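Local coordinates for protein angiotensin-converting enzyme (Anopheles gambiae, PDB 6S1Y) that is a zinc metallopeptidase of the angiotensin-converting enzyme family, which probably cleaves dipeptides from the C-terminal end of peptide substrates, at residues A[427-430]-A[431-434]; A[493-496]-A[497-501]. All blocks are in the same frame, centred on the assembly; numbering follows the deposited sequence.

Contact 1 (A[427-430]-A[431-434]); sequences TKLV and FLPF
L429 and L432 meet through one methyl each along the stretch where helix 414-429 passes into helix 431-447. CD1 of L429 lies 4.2 Å from CD1 of L432, a loose apolar touch. CD1 of L432 also comes 3.8 Å from O of L429. CD of P433 packs against the preceding turn, 3.4 Å from O of V430 and 3.6 Å from O of L429. A proline has no N-H to give here, so CD meets these carbonyls instead. Two bonds to residues three back carry the chain across. N of F431 gives to O of K428 at 3.2 Å, but from above the carbonyl plane, 61° out of it. N of L432 makes a weak bond to O of L429 at 3.3 Å. The F431 ring turns away from the preceding residues. Its CG stands anti to the backbone N (chi1 173°), and only CB stays close, 3.5 Å from O of K428. V430 faces Y218 and L221 of helix 203-233, while F431 meets Q255 and the ring of Y501. This is a junction between two helices in the largely helical ACE fold, and it places F431 in the ligand pocket.

Contact 2 (A[493-496]-A[497-501]); sequences EYLR and YFVSY. With KSN ((2~{S})-2-[[(4~{S})-4-azanyl-5-oxidanyl-5-oxidanylidene-pentanoyl]amino]pentanedioic acid), chain H.
The Y494 ring carries CD2 of Y497 over the centre of one face, 3.5 Å from CD1 of Y494, and has O19 of the ligand KSN at its edge, near its plane. The two ring planes stand 47° apart, an oblique pair. The Y497 ring has R496 on one face, where CG makes a CH-pi contact 3.8 Å from the ring centroid. N01 of KSN lies over the opposite face. O of Y494 and O15 of KSN lie at the edge of the Y497 ring. R496 and Y497 run side by side and point the same way. This is the capped N-terminal end of helix 495-514, bordering the active-site pocket of an ACE-type zinc peptidase. E493 supplies the cap. Its OE1 takes N of R496 at 2.8 Å on the syn side, and NE of R496 on the anti side as part of a salt bridge. The two donors come from opposite faces of the carboxylate plane. The R496 chain is bent at chi3 (65°), which turns NE back to E493. OE2 of E493 is hydrogen-bonded to the hydroxyl of Y198. The gripped carboxylate should hold R496 firmly against Y497. Further along, N of V499 gives a nearly straight bond to O of L495. Both tyrosines reach KSN with their hydroxyls. OH of Y494 donates to O19 of KSN at 2.6 Å. OH of Y497 donates to O15 of KSN at 2.7 Å.

In the fold
Helix 414-429 comes first along the chain and passes into helix 431-447 at contact 1. Contact 2 opens later, at the start of helix 495-514. The two are in series, and each is local, so neither closes a long loop. They still meet in space, with centres about 11 Å apart. CE1 of F431 lies 3.2 Å from OH of Y494, and O of L432 lies 3.4 Å from CD2 of F498. D439 of helix 431-447 also accepts from the backbone N of Y494 and of L495. Helix 203-233 packs against both contacts. E385, a zinc ligand on helix 381-395, touches Y497, whose side chain lies about 4 Å from the zinc ion.

Contact 1 (A[427-430]-A[431-434])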
loop_
_atom_site.group_PDB
_atom_site.type_symbol
_atom_site.label_atom_id
_atom_site.label_comp_id
_atom_site.label_asym_id
_atom_site.label_seq_id
_atom_site.Cartn_x
_atom_site.Cartn_y
_atom_site.Cartn_z
ATOM N N THR A 427 -6.625 8.822 -9.138
ATOM C CA THR A 427 -6.296 8.482 -7.762
ATOM C C THR A 427 -5.957 7.009 -7.641
ATOM O O THR A 427 -4.980 6.649 -6.989
ATOM C CB THR A 427 -7.471 8.811 -6.820
ATOM O OG1 THR A 427 -7.791 10.205 -6.898
ATOM C CG2 THR A 427 -7.122 8.429 -5.382
ATOM N N LYS A 428 -6.767 6.146 -8.257
ATOM C CA LYS A 428 -6.705 4.706 -8.029
ATOM C C LYS A 428 -6.305 3.890 -9.247
ATOM O O LYS A 428 -5.525 2.954 -9.114
ATOM C CB LYS A 428 -8.062 4.182 -7.504
ATOM C CG LYS A 428 -8.569 4.974 -6.272
ATOM C CD LYS A 428 -9.525 4.192 -5.400
ATOM C CE LYS A 428 -8.814 3.043 -4.654
ATOM N NZ LYS A 428 -8.065 3.414 -3.404
ATOM N N LEU A 429 -6.816 4.194 -10.438
ATOM C CA LEU A 429 -6.527 3.295 -11.545
ATOM C C LEU A 429 -5.046 3.318 -11.898
ATOM O O LEU A 429 -4.463 2.269 -12.175
ATOM C CB LEU A 429 -7.379 3.639 -12.759
ATOM C CG LEU A 429 -7.123 2.678 -13.910
ATOM C CD1 LEU A 429 -7.677 1.303 -13.588
ATOM C CD2 LEU A 429 -7.738 3.204 -15.171
ATOM N N VAL A 430 -4.412 4.500 -11.891
ATOM C CA VAL A 430 -3.022 4.593 -12.314
ATOM C C VAL A 430 -2.069 3.851 -11.382
ATOM O O VAL A 430 -0.904 3.606 -11.743
ATOM C CB VAL A 430 -2.574 6.064 -12.426
ATOM C CG1 VAL A 430 -3.502 6.841 -13.348
ATOM C CG2 VAL A 430 -2.516 6.702 -11.079
ATOM N N PHE A 431 -2.516 3.503 -10.182
ATOM C CA PHE A 431 -1.631 2.880 -9.190
ATOM C C PHE A 431 -1.339 1.419 -9.532
ATOM O O PHE A 431 -0.262 0.903 -9.203
ATOM C CB PHE A 431 -2.279 3.047 -7.805
ATOM C CG PHE A 431 -1.573 2.322 -6.704
ATOM C CD1 PHE A 431 -0.475 2.876 -6.084
ATOM C CD2 PHE A 431 -2.041 1.106 -6.261
ATOM C CE1 PHE A 431 0.174 2.210 -5.080
ATOM C CE2 PHE A 431 -1.383 0.423 -5.258
ATOM C CZ PHE A 431 -0.277 0.982 -4.676
ATOM N N LEU A 432 -2.243 0.742 -10.209
ATOM C CA LEU A 432 -2.036 -0.683 -10.476
ATOM C C LEU A 432 -0.796 -0.962 -11.305
ATOM O O LEU A 432 0.032 -1.786 -10.875
ATOM C CB LEU A 432 -3.297 -1.263 -11.129
ATOM C CG LEU A 432 -4.412 -1.377 -10.081
ATOM C CD1 LEU A 432 -5.719 -0.949 -10.619
ATOM C CD2 LEU A 432 -4.513 -2.802 -9.577
ATOM N N PRO A 433 -0.577 -0.319 -12.453
ATOM C CA PRO A 433 0.703 -0.522 -13.144
ATOM C C PRO A 433 1.899 -0.183 -12.281
ATOM O O PRO A 433 2.925 -0.869 -12.355
ATOM C CB PRO A 433 0.597 0.403 -14.368
ATOM C CG PRO A 433 -0.924 0.642 -14.533
ATOM C CD PRO A 433 -1.468 0.616 -13.156
ATOM N N PHE A 434 1.818 0.868 -11.473
ATOM C CA PHE A 434 2.921 1.177 -10.578
ATOM C C PHE A 434 3.192 0.018 -9.633
ATOM O O PHE A 434 4.329 -0.440 -9.512
ATOM C CB PHE A 434 2.614 2.436 -9.773
ATOM C CG PHE A 434 3.641 2.737 -8.718
ATOM C CD1 PHE A 434 4.790 3.453 -9.034
ATOM C CD2 PHE A 434 3.456 2.316 -7.423
ATOM C CE1 PHE A 434 5.723 3.747 -8.070
ATOM C CE2 PHE A 434 4.389 2.598 -6.453
ATOM C CZ PHE A 434 5.524 3.316 -6.774
#

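Contact 2 (A[493-496]-A[497-501])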
loop_
_atom_site.group_PDB
_atom_site.type_symbol
_atom_site.label_atom_id
_atom_site.label_comp_id
_atom_site.label_asym_id
_atom_site.label_seq_id
_atom_site.Cartn_x
_atom_site.Cartn_y
_atom_site.Cartn_z
ATOM N N GLU A 493 7.040 -6.191 1.008
ATOM C CA GLU A 493 6.421 -6.684 -0.218
ATOM C C GLU A 493 5.369 -5.694 -0.714
ATOM O O GLU A 493 4.653 -5.088 0.087
ATOM C CB GLU A 493 5.798 -8.056 0.075
ATOM C CG GLU A 493 5.338 -8.815 -1.129
ATOM C CD GLU A 493 3.846 -8.700 -1.343
ATOM O OE1 GLU A 493 3.235 -7.742 -0.836
ATOM O OE2 GLU A 493 3.298 -9.577 -2.036
ATOM N N TYR A 494 5.298 -5.498 -2.042
ATOM C CA TYR A 494 4.386 -4.493 -2.590
ATOM C C TYR A 494 3.237 -5.071 -3.395
ATOM O O TYR A 494 2.255 -4.360 -3.640
ATOM C CB TYR A 494 5.136 -3.482 -3.473
ATOM C CG TYR A 494 4.535 -2.078 -3.458
ATOM C CD1 TYR A 494 4.760 -1.219 -2.394
ATOM C CD2 TYR A 494 3.754 -1.613 -4.516
ATOM C CE1 TYR A 494 4.228 0.053 -2.378
ATOM C CE2 TYR A 494 3.228 -0.351 -4.511
ATOM C CZ TYR A 494 3.456 0.475 -3.435
ATOM O OH TYR A 494 2.916 1.724 -3.451
ATOM N N LEU A 495 3.311 -6.339 -3.796
ATOM C CA LEU A 495 2.195 -6.931 -4.530
ATOM C C LEU A 495 0.906 -6.915 -3.712
ATOM O O LEU A 495 -0.186 -6.897 -4.288
ATOM C CB LEU A 495 2.535 -8.361 -4.957
ATOM C CG LEU A 495 1.508 -8.920 -5.953
ATOM C CD1 LEU A 495 1.827 -8.439 -7.353
ATOM C CD2 LEU A 495 1.452 -10.436 -5.901
ATOM N N ARG A 496 1.008 -6.910 -2.381
ATOM C CA ARG A 496 -0.182 -6.739 -1.542
ATOM C C ARG A 496 -1.067 -5.592 -2.033
ATOM O O ARG A 496 -2.302 -5.685 -1.981
ATOM C CB ARG A 496 0.226 -6.483 -0.085
ATOM C CG ARG A 496 1.184 -5.311 0.106
ATOM C CD ARG A 496 1.736 -5.249 1.534
ATOM N NE ARG A 496 2.567 -6.401 1.874
ATOM C CZ ARG A 496 3.076 -6.617 3.088
ATOM N NH1 ARG A 496 2.846 -5.750 4.049
ATOM N NH2 ARG A 496 3.812 -7.702 3.340
ATOM N N TYR A 497 -0.455 -4.484 -2.492
ATOM C CA TYR A 497 -1.256 -3.323 -2.876
ATOM C C TYR A 497 -1.882 -3.517 -4.255
ATOM O O TYR A 497 -3.017 -3.104 -4.490
ATOM C CB TYR A 497 -0.406 -2.052 -2.818
ATOM C CG TYR A 497 0.242 -1.808 -1.461
ATOM C CD1 TYR A 497 -0.481 -1.242 -0.396
ATOM C CD2 TYR A 497 1.569 -2.138 -1.237
ATOM C CE1 TYR A 497 0.110 -1.026 0.835
ATOM C CE2 TYR A 497 2.160 -1.938 -0.001
ATOM C CZ TYR A 497 1.427 -1.384 1.028
ATOM O OH TYR A 497 2.027 -1.161 2.246
ATOM N N PHE A 498 -1.190 -4.200 -5.161
ATOM C CA PHE A 498 -1.801 -4.567 -6.431
ATOM C C PHE A 498 -3.034 -5.439 -6.208
ATOM O O PHE A 498 -4.116 -5.180 -6.757
ATOM C CB PHE A 498 -0.770 -5.301 -7.310
ATOM C CG PHE A 498 -1.290 -5.662 -8.674
ATOM C CD1 PHE A 498 -2.064 -6.797 -8.864
ATOM C CD2 PHE A 498 -1.016 -4.858 -9.770
ATOM C CE1 PHE A 498 -2.548 -7.125 -10.131
ATOM C CE2 PHE A 498 -1.492 -5.176 -11.029
ATOM C CZ PHE A 498 -2.270 -6.316 -11.204
ATOM N N VAL A 499 -2.889 -6.486 -5.404
ATOM C CA VAL A 499 -4.018 -7.368 -5.124
ATOM C C VAL A 499 -5.147 -6.585 -4.472
ATOM O O VAL A 499 -6.315 -6.695 -4.869
ATOM C CB VAL A 499 -3.552 -8.547 -4.251
ATOM C CG1 VAL A 499 -4.706 -9.441 -3.874
ATOM C CG2 VAL A 499 -2.536 -9.359 -5.001
ATOM N N SER A 500 -4.815 -5.762 -3.475
ATOM C CA SER A 500 -5.819 -4.918 -2.836
ATOM C C SER A 500 -6.598 -4.082 -3.842
ATOM O O SER A 500 -7.819 -3.948 -3.745
ATOM C CB SER A 500 -5.151 -3.985 -1.832
ATOM O OG SER A 500 -6.092 -3.021 -1.404
ATOM N N TYR A 501 -5.897 -3.439 -4.773
ATOM C CA TYR A 501 -6.573 -2.522 -5.686
ATOM C C TYR A 501 -7.493 -3.260 -6.653
ATOM O O TYR A 501 -8.470 -2.670 -7.123
ATOM C CB TYR A 501 -5.544 -1.655 -6.417
ATOM C CG TYR A 501 -5.279 -0.362 -5.673
ATOM C CD1 TYR A 501 -4.721 -0.374 -4.401
ATOM C CD2 TYR A 501 -5.619 0.868 -6.225
ATOM C CE1 TYR A 501 -4.497 0.798 -3.695
ATOM C CE2 TYR A 501 -5.392 2.063 -5.513
ATOM C CZ TYR A 501 -4.845 2.007 -4.249
ATOM O OH TYR A 501 -4.618 3.155 -3.547
HETATM C C10 KSN H . 4.414 -1.173 6.883
HETATM C C13 KSN H . 0.530 0.419 4.886
HETATM C C17 KSN H . 2.004 3.827 -0.499
HETATM C C02 KSN H . 0.611 3.331 -0.093
HETATM C C03 KSN H . 0.541 2.534 1.218
HETATM C C04 KSN H . 1.682 2.721 2.204
HETATM C C05 KSN H . 1.275 3.267 3.597
HETATM C C07 KSN H . 1.919 1.103 4.852
HETATM C C08 KSN H . 2.829 0.697 6.005
HETATM C C09 KSN H . 3.263 -0.779 5.938
HETATM N N01 KSN H . 0.042 2.489 -1.151
HETATM N N06 KSN H . 1.455 2.497 4.836
HETATM O O11 KSN H . 5.166 -0.270 7.366
HETATM O O12 KSN H . 4.638 -2.398 7.180
HETATM O O14 KSN H . -0.380 0.954 5.579
HETATM O O15 KSN H . 0.278 -0.607 4.226
HETATM O O16 KSN H . 0.861 4.385 3.683
HETATM O O18 KSN H . 2.389 4.936 -0.039
HETATM O O19 KSN H . 2.786 3.205 -1.268
#